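Local atomic coordinates of putative NAD(P)H nitroreductase MhqN (Bacillus subtilis, PDB entry 3BEM), a protein that probably acts as a homodimeric, FMN-dependent NAD(P)H nitroreductase that may contribute to the breakdown of aromatic compounds. Residues Y81-S86 against M191-K196; V89-G94 against F186-M191; N41-L46 against M152-S157. The protein carries 3 engineered substitutions. One frame throughout, in Å; residues are numbered along the deposited sequence. Where two conformers were deposited one is given.

Contact 1: residues Y81-S86 against M191-K196; sequences YKVVSS and MITIGK. With FMN (flavin mononucleotide), chain G.
The isoalloxazine ring of FMN is the flat group of this contact, and Lys82 meets it at the carbonyl of its pyrimidine end, coming from the side of the ring that faces strand 186-195. Lys82 NZ donates a hydrogen bond to FMN O2 at 2.8 Å, and it does so from well off the flavin plane. A second flat group, the peptide carbonyl of Val83, is approached in a similar way: Ser86 OG, 2.9 Å from Val83 O, bonds to it from 53° above the carbonyl plane, just where the chain leaves the helix. The lysine chain leaves the backbone in the crowded position between N and the carbonyl carbon and bends at chi3 (83°), crossing Thr193 at about a right angle with Lys82 CD 4.0 Å from Thr193 OG1. Thr193 turns its methyl to the helix. Its CG2 lies 3.8 Å from Lys82 O and close to Ser86 CB as well, while Ser86 CB rests 3.6 Å from Ile194 O. At the other end Val83 CG2 touches SE of Met191, a selenomethionine in this crystal, at 3.8 Å, the two chains again crossing nearly square. No hydrogen bond joins the two segments; they meet through van der Waals contacts, while Lys70 bonds to Val83 O and Ser86 O. Lys82 NZ also bonds to Ala26 O, a second acceptor that helps to orient the ammonium. An alanine here would remove everything beyond CB and would probably cost the flavin a hydrogen bond and a nearby positive charge. That charge would probably stabilise negative charge on the N1-C2-O2 end of the reduced flavin; a basic side chain at this end is characteristic of the FMN site of the nitroreductase fold.

Contact 2: residues V89-G94 against F186-M191; sequences VLLVLG and FEVVMM
Strands 88-95 and 186-195 run antiparallel here, and a classic beta bulge gives their interface its shape. Val189 and Met190 both sit opposite Val92, so one residue is squeezed in and the register slips by one before Leu93. Val92 O receives Val189 N at 2.8 Å, almost along the C=O axis, and a weak second bond from Met190 N. At the bulge Val189 points toward the partner strand, and its CG2 lies 3.7 Å from Gly94 N; a CB at Gly94 would crowd this same methyl. On one face the bumps interleave in a row. Leu91 CD1 presses against Met191 CE at 3.5 Å, tighter than usual for two carbons, in one of the two conformers of Met191. Leu91 CD1 also leans on Val188 CG1, and next along, Leu93 CD2 meets Val188 CG2 at 3.8 Å. Helix 173-180 packs on this face through Leu91, Val188 and Met191. On the other face Val92 and Met190 lie side by side, Val92 CG2 being 3.7 Å from Met190 CG. At the end of the pairing Phe186 crosses Leu93 at about a right angle, its CD1 lying 4.1 Å from Leu93 CB. The carboxylate of Glu187 leads away to a salt bridge with Arg140. Between the strands every hydrogen bond is thus backbone to backbone, Val92 N to Met190 O being the straightest at 165°, which implies that the polar pairing is all main chain, while the side chains add mostly apolar contacts on both faces.

Contact 3: residues N41-L46 against M152-S157; sequences NEMFEL and MMFMLS
Two helices of the nitroreductase fold cross here, helix 37-47 and the long helix 136-161, both of which also touch the second subunit of the dimer. Their local axes approach to 8.8 Å, with the chain directions 134° apart. Phe154 takes the largest share, narrowly ahead of Met43 and Ser157. Its CG is anti to the backbone N, and this brings its ring round towards the other helix, where it receives two neighbours. Met43, a selenomethionine extended beyond CG, makes a Met-aromatic contact: SE lies 4.6 Å from the centroid of the Phe154 ring, oblique to it, and 3.8 Å from Phe154 CZ. Phe44 starts out away from helix 136-161, yet its ring reaches back, CE1 coming 3.7 Å from Phe154 CD1. The two rings meet obliquely, their planes at 33°. Strands 88-95 and 186-195 cover the aromatic pair from the sheet side, Leu90 reaching both rings and Ile192 and Ile194 touching Phe154. Asn41 of helix 37-47 hydrogen-bonds to Tyr217 of the second subunit, and Leu156 of helix 136-161 packs on Phe16 of that subunit. Where the two backbones come nearest, at Met43 and Ser157, the small serine probably allows the close approach. Its hydroxyl turns back to its own helix, sharing Met153 O with the backbone N of Ser157. That leaves Ser157 OG, 2.8 Å from Met153 O, lying against Leu46 CB at 3.4 Å.

Strand 186-195 is common to contacts 1 and 2, which share Met191, and contact 3 packs against it. Where contacts 1 and 2 join, Ile192 O and Leu90 N, 2.8 Å apart, probably form a hydrogen bond between neighbouring strands. The centre of contact 3 is about 16 Å from that of contact 1 and about 15 Å from that of contact 2. Leu90 CD2 touches Phe154 CZ at 3.5 Å, and Ile194 CD1 meets Met43 SE at 3.8 Å. Among the three, contact 1 holds the flavin directly; in contact 2 the Met190 side chain stands about 5 Å from a bound FMN, and in contact 3 that of Met153 about 8 Å.

Contact 1: residues Y81-S86 against M191-K196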
loop_
_atom_site.group_PDB
_atom_site.type_symbol
_atom_site.label_atom_id
_atom_site.label_comp_id
_atom_site.label_asym_id
_atom_site.label_seq_id
_atom_site.Cartn_x
_atom_site.Cartn_y
_atom_site.Cartn_z
ATOM N N TYR B 81 -14.108 7.477 -18.289
ATOM C CA TYR B 81 -14.301 6.524 -19.363
ATOM C C TYR B 81 -13.394 5.313 -19.304
ATOM O O TYR B 81 -13.760 4.230 -19.795
ATOM C CB TYR B 81 -14.074 7.231 -20.680
ATOM C CG TYR B 81 -14.273 6.316 -21.852
ATOM C CD1 TYR B 81 -15.537 5.886 -22.198
ATOM C CD2 TYR B 81 -13.182 5.887 -22.616
ATOM C CE1 TYR B 81 -15.726 5.014 -23.269
ATOM C CE2 TYR B 81 -13.361 5.017 -23.668
ATOM C CZ TYR B 81 -14.634 4.592 -23.985
ATOM O OH TYR B 81 -14.804 3.760 -25.070
ATOM N N LYS B 82 -12.241 5.444 -18.658
ATOM C CA LYS B 82 -11.359 4.276 -18.512
ATOM C C LYS B 82 -12.015 3.055 -17.812
ATOM O O LYS B 82 -11.583 1.934 -18.039
ATOM C CB LYS B 82 -10.002 4.685 -17.884
ATOM C CG LYS B 82 -10.073 5.057 -16.458
ATOM C CD LYS B 82 -8.664 5.542 -15.918
ATOM C CE LYS B 82 -8.412 6.956 -16.218
ATOM N NZ LYS B 82 -7.022 7.205 -15.879
ATOM N N VAL B 83 -13.055 3.256 -16.995
ATOM C CA VAL B 83 -13.810 2.131 -16.443
ATOM C C VAL B 83 -14.419 1.287 -17.579
ATOM O O VAL B 83 -14.446 0.051 -17.494
ATOM C CB VAL B 83 -14.893 2.590 -15.428
ATOM C CG1 VAL B 83 -15.926 1.521 -15.190
ATOM C CG2 VAL B 83 -14.260 2.974 -14.105
ATOM N N VAL B 84 -14.883 1.956 -18.635
ATOM C CA VAL B 84 -15.481 1.275 -19.814
ATOM C C VAL B 84 -14.437 0.613 -20.718
ATOM O O VAL B 84 -14.604 -0.545 -21.117
ATOM C CB VAL B 84 -16.378 2.288 -20.586
ATOM C CG1 VAL B 84 -16.940 1.702 -21.907
ATOM C CG2 VAL B 84 -17.498 2.758 -19.651
ATOM N N SER B 85 -13.364 1.336 -21.033
ATOM C CA SER B 85 -12.348 0.843 -21.983
ATOM C C SER B 85 -11.436 -0.225 -21.370
ATOM O O SER B 85 -10.833 -0.994 -22.084
ATOM C CB SER B 85 -11.488 1.973 -22.502
ATOM O OG SER B 85 -10.873 2.664 -21.421
ATOM N N SER B 86 -11.283 -0.209 -20.045
ATOM C CA SER B 86 -10.486 -1.222 -19.352
ATOM C C SER B 86 -10.863 -2.657 -19.651
ATOM O O SER B 86 -12.005 -2.962 -20.028
ATOM C CB SER B 86 -10.585 -1.043 -17.831
ATOM O OG SER B 86 -11.898 -1.254 -17.341
HETATM N N MSE B 191 -10.362 1.792 -6.397
HETATM C CA MSE B 191 -10.714 1.139 -7.638
HETATM C C MSE B 191 -9.410 1.000 -8.444
HETATM O O MSE B 191 -8.552 1.866 -8.402
HETATM C CB MSE B 191 -11.761 1.992 -8.348
HETATM C CG MSE B 191 -12.207 1.495 -9.664
HETATM SE SE MSE B 191 -13.539 2.808 -10.388
HETATM C CE MSE B 191 -14.812 2.521 -8.990
ATOM N N ILE B 192 -9.245 -0.103 -9.159
ATOM C CA ILE B 192 -8.111 -0.270 -10.055
ATOM C C ILE B 192 -8.624 -0.755 -11.374
ATOM O O ILE B 192 -9.245 -1.828 -11.426
ATOM C CB ILE B 192 -7.081 -1.287 -9.525
ATOM C CG1 ILE B 192 -6.594 -0.863 -8.109
ATOM C CG2 ILE B 192 -5.893 -1.404 -10.493
ATOM C CD1 ILE B 192 -5.729 -1.931 -7.402
ATOM N N THR B 193 -8.334 -0.005 -12.424
ATOM C CA THR B 193 -8.567 -0.504 -13.777
ATOM C C THR B 193 -7.335 -1.222 -14.254
ATOM O O THR B 193 -6.204 -0.840 -13.926
ATOM C CB THR B 193 -8.976 0.591 -14.767
ATOM O OG1 THR B 193 -8.179 1.754 -14.595
ATOM C CG2 THR B 193 -10.421 0.937 -14.604
ATOM N N ILE B 194 -7.539 -2.252 -15.086
ATOM C CA ILE B 194 -6.448 -3.011 -15.671
ATOM C C ILE B 194 -6.728 -3.197 -17.162
ATOM O O ILE B 194 -7.877 -3.338 -17.581
ATOM C CB ILE B 194 -6.246 -4.369 -14.930
ATOM C CG1 ILE B 194 -5.015 -5.078 -15.477
ATOM C CG2 ILE B 194 -7.531 -5.267 -15.045
ATOM C CD1 ILE B 194 -4.592 -6.257 -14.638
ATOM N N GLY B 195 -5.672 -3.177 -17.984
ATOM C CA GLY B 195 -5.795 -3.331 -19.390
ATOM C C GLY B 195 -4.495 -3.083 -20.080
ATOM O O GLY B 195 -3.451 -3.250 -19.468
ATOM N N LYS B 196 -4.557 -2.704 -21.360
ATOM C CA LYS B 196 -3.356 -2.396 -22.153
ATOM C C LYS B 196 -3.495 -0.950 -22.599
ATOM O O LYS B 196 -4.508 -0.572 -23.241
ATOM C CB LYS B 196 -3.209 -3.321 -23.346
ATOM C CG LYS B 196 -3.079 -4.825 -23.003
ATOM C CD LYS B 196 -1.839 -5.210 -22.190
ATOM C CE LYS B 196 -1.765 -6.767 -21.959
ATOM N NZ LYS B 196 -1.405 -7.580 -23.131
HETATM N N1 FMN G . -5.912 8.466 -11.871
HETATM C C2 FMN G . -7.087 8.744 -12.522
HETATM O O2 FMN G . -7.022 8.939 -13.742
HETATM N N3 FMN G . -8.280 8.785 -11.848
HETATM C C4 FMN G . -8.354 8.611 -10.475
HETATM O O4 FMN G . -9.487 8.536 -9.955
HETATM C C4A FMN G . -7.162 8.324 -9.814
HETATM N N5 FMN G . -7.164 8.152 -8.427
HETATM C C5A FMN G . -5.983 7.762 -7.824
HETATM C C6 FMN G . -6.022 7.463 -6.450
HETATM C C7 FMN G . -4.852 7.043 -5.809
HETATM C C7M FMN G . -5.000 6.437 -4.417
HETATM C C8 FMN G . -3.650 6.937 -6.497
HETATM C C8M FMN G . -2.514 6.108 -5.907
HETATM C C9 FMN G . -3.592 7.283 -7.847
HETATM C C9A FMN G . -4.757 7.658 -8.516
HETATM N N10 FMN G . -4.733 7.964 -9.892
HETATM C C10 FMN G . -5.943 8.243 -10.513
HETATM C "C1'" FMN G . -3.428 8.003 -10.608
HETATM C "C2'" FMN G . -2.501 9.166 -10.243
HETATM O "O2'" FMN G . -2.938 10.325 -10.937
HETATM C "C3'" FMN G . -1.092 8.780 -10.667
HETATM O "O3'" FMN G . -0.698 7.631 -9.868
HETATM C "C4'" FMN G . -0.074 9.921 -10.598
HETATM O "O4'" FMN G . -0.461 10.972 -11.503
HETATM C "C5'" FMN G . 1.337 9.386 -10.967
HETATM O "O5'" FMN G . 1.381 8.784 -12.282
HETATM P P FMN G . 2.380 7.541 -12.475
HETATM O O1P FMN G . 3.759 8.034 -12.181
HETATM O O2P FMN G . 1.824 6.601 -11.468
HETATM O O3P FMN G . 2.220 7.090 -13.905
#

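Contact 2: residues V89-G94 against F186-M191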
loop_
_atom_site.group_PDB
_atom_site.type_symbol
_atom_site.label_atom_id
_atom_site.label_comp_id
_atom_site.label_asym_id
_atom_site.label_seq_id
_atom_site.Cartn_x
_atom_site.Cartn_y
_atom_site.Cartn_z
ATOM N N VAL B 89 -12.361 -3.947 -14.175
ATOM C CA VAL B 89 -12.380 -2.939 -13.109
ATOM C C VAL B 89 -12.407 -3.685 -11.774
ATOM O O VAL B 89 -13.263 -4.552 -11.605
ATOM C CB VAL B 89 -13.591 -1.974 -13.171
ATOM C CG1 VAL B 89 -13.382 -0.913 -12.038
ATOM C CG2 VAL B 89 -13.727 -1.276 -14.517
ATOM N N LEU B 90 -11.427 -3.446 -10.864
ATOM C CA LEU B 90 -11.410 -4.093 -9.538
ATOM C C LEU B 90 -11.779 -3.102 -8.478
ATOM O O LEU B 90 -11.330 -1.940 -8.510
ATOM C CB LEU B 90 -10.006 -4.618 -9.223
ATOM C CG LEU B 90 -9.480 -5.791 -10.075
ATOM C CD1 LEU B 90 -9.209 -5.442 -11.507
ATOM C CD2 LEU B 90 -8.189 -6.240 -9.393
ATOM N N LEU B 91 -12.619 -3.527 -7.544
ATOM C CA LEU B 91 -12.861 -2.772 -6.336
ATOM C C LEU B 91 -12.085 -3.426 -5.243
ATOM O O LEU B 91 -12.243 -4.608 -4.971
ATOM C CB LEU B 91 -14.364 -2.696 -6.037
ATOM C CG LEU B 91 -15.169 -1.779 -6.979
ATOM C CD1 LEU B 91 -14.627 -0.306 -6.949
ATOM C CD2 LEU B 91 -15.269 -2.407 -8.420
ATOM N N VAL B 92 -11.214 -2.648 -4.632
ATOM C CA VAL B 92 -10.392 -3.118 -3.552
ATOM C C VAL B 92 -11.107 -2.773 -2.246
ATOM O O VAL B 92 -11.286 -1.615 -1.903
ATOM C CB VAL B 92 -8.986 -2.480 -3.572
ATOM C CG1 VAL B 92 -8.094 -3.155 -2.494
ATOM C CG2 VAL B 92 -8.338 -2.543 -5.007
ATOM N N LEU B 93 -11.532 -3.815 -1.528
ATOM C CA LEU B 93 -12.285 -3.684 -0.306
ATOM C C LEU B 93 -11.404 -4.004 0.896
ATOM O O LEU B 93 -10.533 -4.861 0.827
ATOM C CB LEU B 93 -13.470 -4.670 -0.281
ATOM C CG LEU B 93 -14.420 -4.599 -1.468
ATOM C CD1 LEU B 93 -15.594 -5.597 -1.323
ATOM C CD2 LEU B 93 -14.901 -3.104 -1.684
ATOM N N GLY B 94 -11.666 -3.309 1.998
ATOM C CA GLY B 94 -11.076 -3.635 3.266
ATOM C C GLY B 94 -12.142 -3.967 4.292
ATOM O O GLY B 94 -13.061 -3.188 4.531
ATOM N N PHE B 186 -17.512 -3.640 4.620
ATOM C CA PHE B 186 -16.394 -3.397 3.725
ATOM C C PHE B 186 -16.286 -1.945 3.366
ATOM O O PHE B 186 -17.270 -1.345 2.947
ATOM C CB PHE B 186 -16.539 -4.229 2.464
ATOM C CG PHE B 186 -16.492 -5.693 2.725
ATOM C CD1 PHE B 186 -15.296 -6.328 2.960
ATOM C CD2 PHE B 186 -17.657 -6.420 2.752
ATOM C CE1 PHE B 186 -15.266 -7.700 3.256
ATOM C CE2 PHE B 186 -17.650 -7.774 3.025
ATOM C CZ PHE B 186 -16.464 -8.418 3.275
ATOM N N GLU B 187 -15.101 -1.390 3.568
ATOM C CA GLU B 187 -14.735 -0.122 3.002
ATOM C C GLU B 187 -14.306 -0.289 1.550
ATOM O O GLU B 187 -13.533 -1.202 1.264
ATOM C CB GLU B 187 -13.622 0.462 3.854
ATOM C CG GLU B 187 -13.117 1.797 3.447
ATOM C CD GLU B 187 -13.987 2.944 3.866
ATOM O OE1 GLU B 187 -14.844 2.780 4.786
ATOM O OE2 GLU B 187 -13.825 4.013 3.203
ATOM N N VAL B 188 -14.808 0.557 0.637
ATOM C CA VAL B 188 -14.327 0.567 -0.730
ATOM C C VAL B 188 -13.062 1.455 -0.764
ATOM O O VAL B 188 -13.134 2.687 -0.788
ATOM C CB VAL B 188 -15.358 1.031 -1.764
ATOM C CG1 VAL B 188 -14.801 0.838 -3.174
ATOM C CG2 VAL B 188 -16.674 0.278 -1.639
ATOM N N VAL B 189 -11.910 0.814 -0.654
ATOM C CA VAL B 189 -10.643 1.506 -0.422
ATOM C C VAL B 189 -10.085 2.152 -1.703
ATOM O O VAL B 189 -9.585 3.250 -1.661
ATOM C CB VAL B 189 -9.638 0.572 0.232
ATOM C CG1 VAL B 189 -8.187 1.214 0.331
ATOM C CG2 VAL B 189 -10.212 0.023 1.611
HETATM N N MSE B 190 -10.225 1.470 -2.821
HETATM C CA MSE B 190 -9.832 2.009 -4.114
HETATM C C MSE B 190 -10.424 1.200 -5.223
HETATM O O MSE B 190 -10.948 0.124 -4.998
HETATM C CB MSE B 190 -8.297 2.135 -4.272
HETATM C CG MSE B 190 -7.449 1.037 -4.483
HETATM SE SE MSE B 190 -5.562 1.831 -4.691
HETATM C CE MSE B 190 -5.373 1.814 -2.797
HETATM N N MSE B 191 -10.362 1.792 -6.397
HETATM C CA MSE B 191 -10.714 1.139 -7.638
HETATM C C MSE B 191 -9.410 1.000 -8.444
HETATM O O MSE B 191 -8.552 1.866 -8.402
HETATM C CB MSE B 191 -11.761 1.992 -8.348
HETATM C CG MSE B 191 -12.207 1.495 -9.664
HETATM SE SE MSE B 191 -13.539 2.808 -10.388
HETATM C CE MSE B 191 -14.812 2.521 -8.990
#

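Contact 3: residues N41-L46 against M152-S157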
loop_
_atom_site.group_PDB
_atom_site.type_symbol
_atom_site.label_atom_id
_atom_site.label_comp_id
_atom_site.label_asym_id
_atom_site.label_seq_id
_atom_site.Cartn_x
_atom_site.Cartn_y
_atom_site.Cartn_z
ATOM N N ASN B 41 -6.005 -14.608 -11.595
ATOM C CA ASN B 41 -5.691 -15.500 -10.502
ATOM C C ASN B 41 -4.169 -15.638 -10.258
ATOM O O ASN B 41 -3.719 -15.651 -9.131
ATOM C CB ASN B 41 -6.324 -16.869 -10.752
ATOM C CG ASN B 41 -7.837 -16.890 -10.502
ATOM O OD1 ASN B 41 -8.413 -16.048 -9.791
ATOM N ND2 ASN B 41 -8.480 -17.924 -11.048
ATOM N N GLU B 42 -3.366 -15.611 -11.294
ATOM C CA GLU B 42 -1.930 -15.581 -11.122
ATOM C C GLU B 42 -1.415 -14.342 -10.352
ATOM O O GLU B 42 -0.580 -14.470 -9.464
ATOM C CB GLU B 42 -1.249 -15.649 -12.481
ATOM C CG GLU B 42 0.269 -15.604 -12.381
ATOM C CD GLU B 42 0.976 -15.664 -13.721
ATOM O OE1 GLU B 42 0.328 -15.522 -14.779
ATOM O OE2 GLU B 42 2.208 -15.833 -13.709
HETATM N N MSE B 43 -1.990 -13.181 -10.633
HETATM C CA MSE B 43 -1.655 -11.984 -9.921
HETATM C C MSE B 43 -2.114 -12.086 -8.459
HETATM O O MSE B 43 -1.397 -11.700 -7.538
HETATM C CB MSE B 43 -2.273 -10.753 -10.620
HETATM C CG MSE B 43 -1.854 -10.630 -12.025
HETATM SE SE MSE B 43 -2.917 -9.206 -12.864
HETATM C CE MSE B 43 -2.778 -9.767 -14.663
ATOM N N PHE B 44 -3.317 -12.641 -8.248
ATOM C CA PHE B 44 -3.894 -12.735 -6.909
ATOM C C PHE B 44 -3.130 -13.741 -6.032
ATOM O O PHE B 44 -3.104 -13.595 -4.807
ATOM C CB PHE B 44 -5.376 -13.033 -6.971
ATOM C CG PHE B 44 -6.224 -11.885 -7.430
ATOM C CD1 PHE B 44 -6.140 -10.641 -6.822
ATOM C CD2 PHE B 44 -7.165 -12.064 -8.450
ATOM C CE1 PHE B 44 -6.951 -9.567 -7.248
ATOM C CE2 PHE B 44 -7.978 -10.996 -8.873
ATOM C CZ PHE B 44 -7.876 -9.783 -8.241
ATOM N N GLU B 45 -2.487 -14.751 -6.644
ATOM C CA GLU B 45 -1.614 -15.650 -5.854
ATOM C C GLU B 45 -0.455 -14.875 -5.212
ATOM O O GLU B 45 -0.023 -15.193 -4.095
ATOM C CB GLU B 45 -1.082 -16.784 -6.703
ATOM C CG GLU B 45 -2.113 -17.797 -7.055
ATOM C CD GLU B 45 -2.591 -18.742 -5.928
ATOM O OE1 GLU B 45 -1.850 -18.980 -4.960
ATOM O OE2 GLU B 45 -3.722 -19.287 -6.043
ATOM N N LEU B 46 0.062 -13.869 -5.919
ATOM C CA LEU B 46 1.095 -13.041 -5.332
ATOM C C LEU B 46 0.533 -12.101 -4.281
ATOM O O LEU B 46 1.138 -11.891 -3.237
ATOM C CB LEU B 46 1.821 -12.207 -6.415
ATOM C CG LEU B 46 2.569 -13.030 -7.457
ATOM C CD1 LEU B 46 3.248 -12.069 -8.448
ATOM C CD2 LEU B 46 3.583 -14.004 -6.869
HETATM N N MSE B 152 -1.024 -2.173 -3.825
HETATM C CA MSE B 152 0.269 -1.913 -4.430
HETATM C C MSE B 152 0.896 -3.201 -4.952
HETATM O O MSE B 152 1.478 -3.247 -6.038
HETATM C CB MSE B 152 1.190 -1.223 -3.443
HETATM C CG MSE B 152 2.524 -0.830 -3.978
HETATM SE SE MSE B 152 2.465 0.762 -5.132
HETATM C CE MSE B 152 2.532 -0.037 -6.893
HETATM N N MSE B 153 0.765 -4.268 -4.158
HETATM C CA MSE B 153 1.206 -5.581 -4.583
HETATM C C MSE B 153 0.456 -6.026 -5.844
HETATM O O MSE B 153 1.066 -6.566 -6.783
HETATM C CB MSE B 153 1.064 -6.619 -3.446
HETATM C CG MSE B 153 1.430 -8.005 -3.876
HETATM SE SE MSE B 153 3.290 -8.226 -4.021
HETATM C CE MSE B 153 3.735 -8.555 -2.061
ATOM N N PHE B 154 -0.849 -5.790 -5.888
ATOM C CA PHE B 154 -1.612 -6.119 -7.123
ATOM C C PHE B 154 -1.034 -5.406 -8.357
ATOM O O PHE B 154 -0.817 -6.017 -9.397
ATOM C CB PHE B 154 -3.103 -5.808 -7.000
ATOM C CG PHE B 154 -3.862 -6.153 -8.275
ATOM C CD1 PHE B 154 -4.176 -7.472 -8.576
ATOM C CD2 PHE B 154 -4.061 -5.193 -9.257
ATOM C CE1 PHE B 154 -4.758 -7.793 -9.774
ATOM C CE2 PHE B 154 -4.636 -5.521 -10.464
ATOM C CZ PHE B 154 -4.987 -6.833 -10.711
HETATM N N MSE B 155 -0.840 -4.106 -8.244
HETATM C CA MSE B 155 -0.368 -3.309 -9.368
HETATM C C MSE B 155 1.024 -3.770 -9.860
HETATM O O MSE B 155 1.258 -3.791 -11.052
HETATM C CB MSE B 155 -0.477 -1.806 -9.043
HETATM C CG MSE B 155 -1.888 -1.384 -8.935
HETATM SE SE MSE B 155 -1.907 0.572 -8.764
HETATM C CE MSE B 155 -1.693 0.680 -6.814
ATOM N N LEU B 156 1.959 -4.076 -8.939
ATOM C CA LEU B 156 3.280 -4.574 -9.336
ATOM C C LEU B 156 3.196 -5.979 -9.954
ATOM O O LEU B 156 3.907 -6.254 -10.925
ATOM C CB LEU B 156 4.255 -4.538 -8.189
ATOM C CG LEU B 156 4.676 -3.083 -7.833
ATOM C CD1 LEU B 156 5.264 -3.134 -6.412
ATOM C CD2 LEU B 156 5.609 -2.441 -8.900
ATOM N N SER B 157 2.283 -6.813 -9.443
ATOM C CA SER B 157 2.023 -8.125 -10.071
ATOM C C SER B 157 1.516 -7.968 -11.512
ATOM O O SER B 157 1.959 -8.630 -12.430
ATOM C CB SER B 157 1.011 -8.917 -9.237
ATOM O OG SER B 157 1.481 -9.139 -7.901
#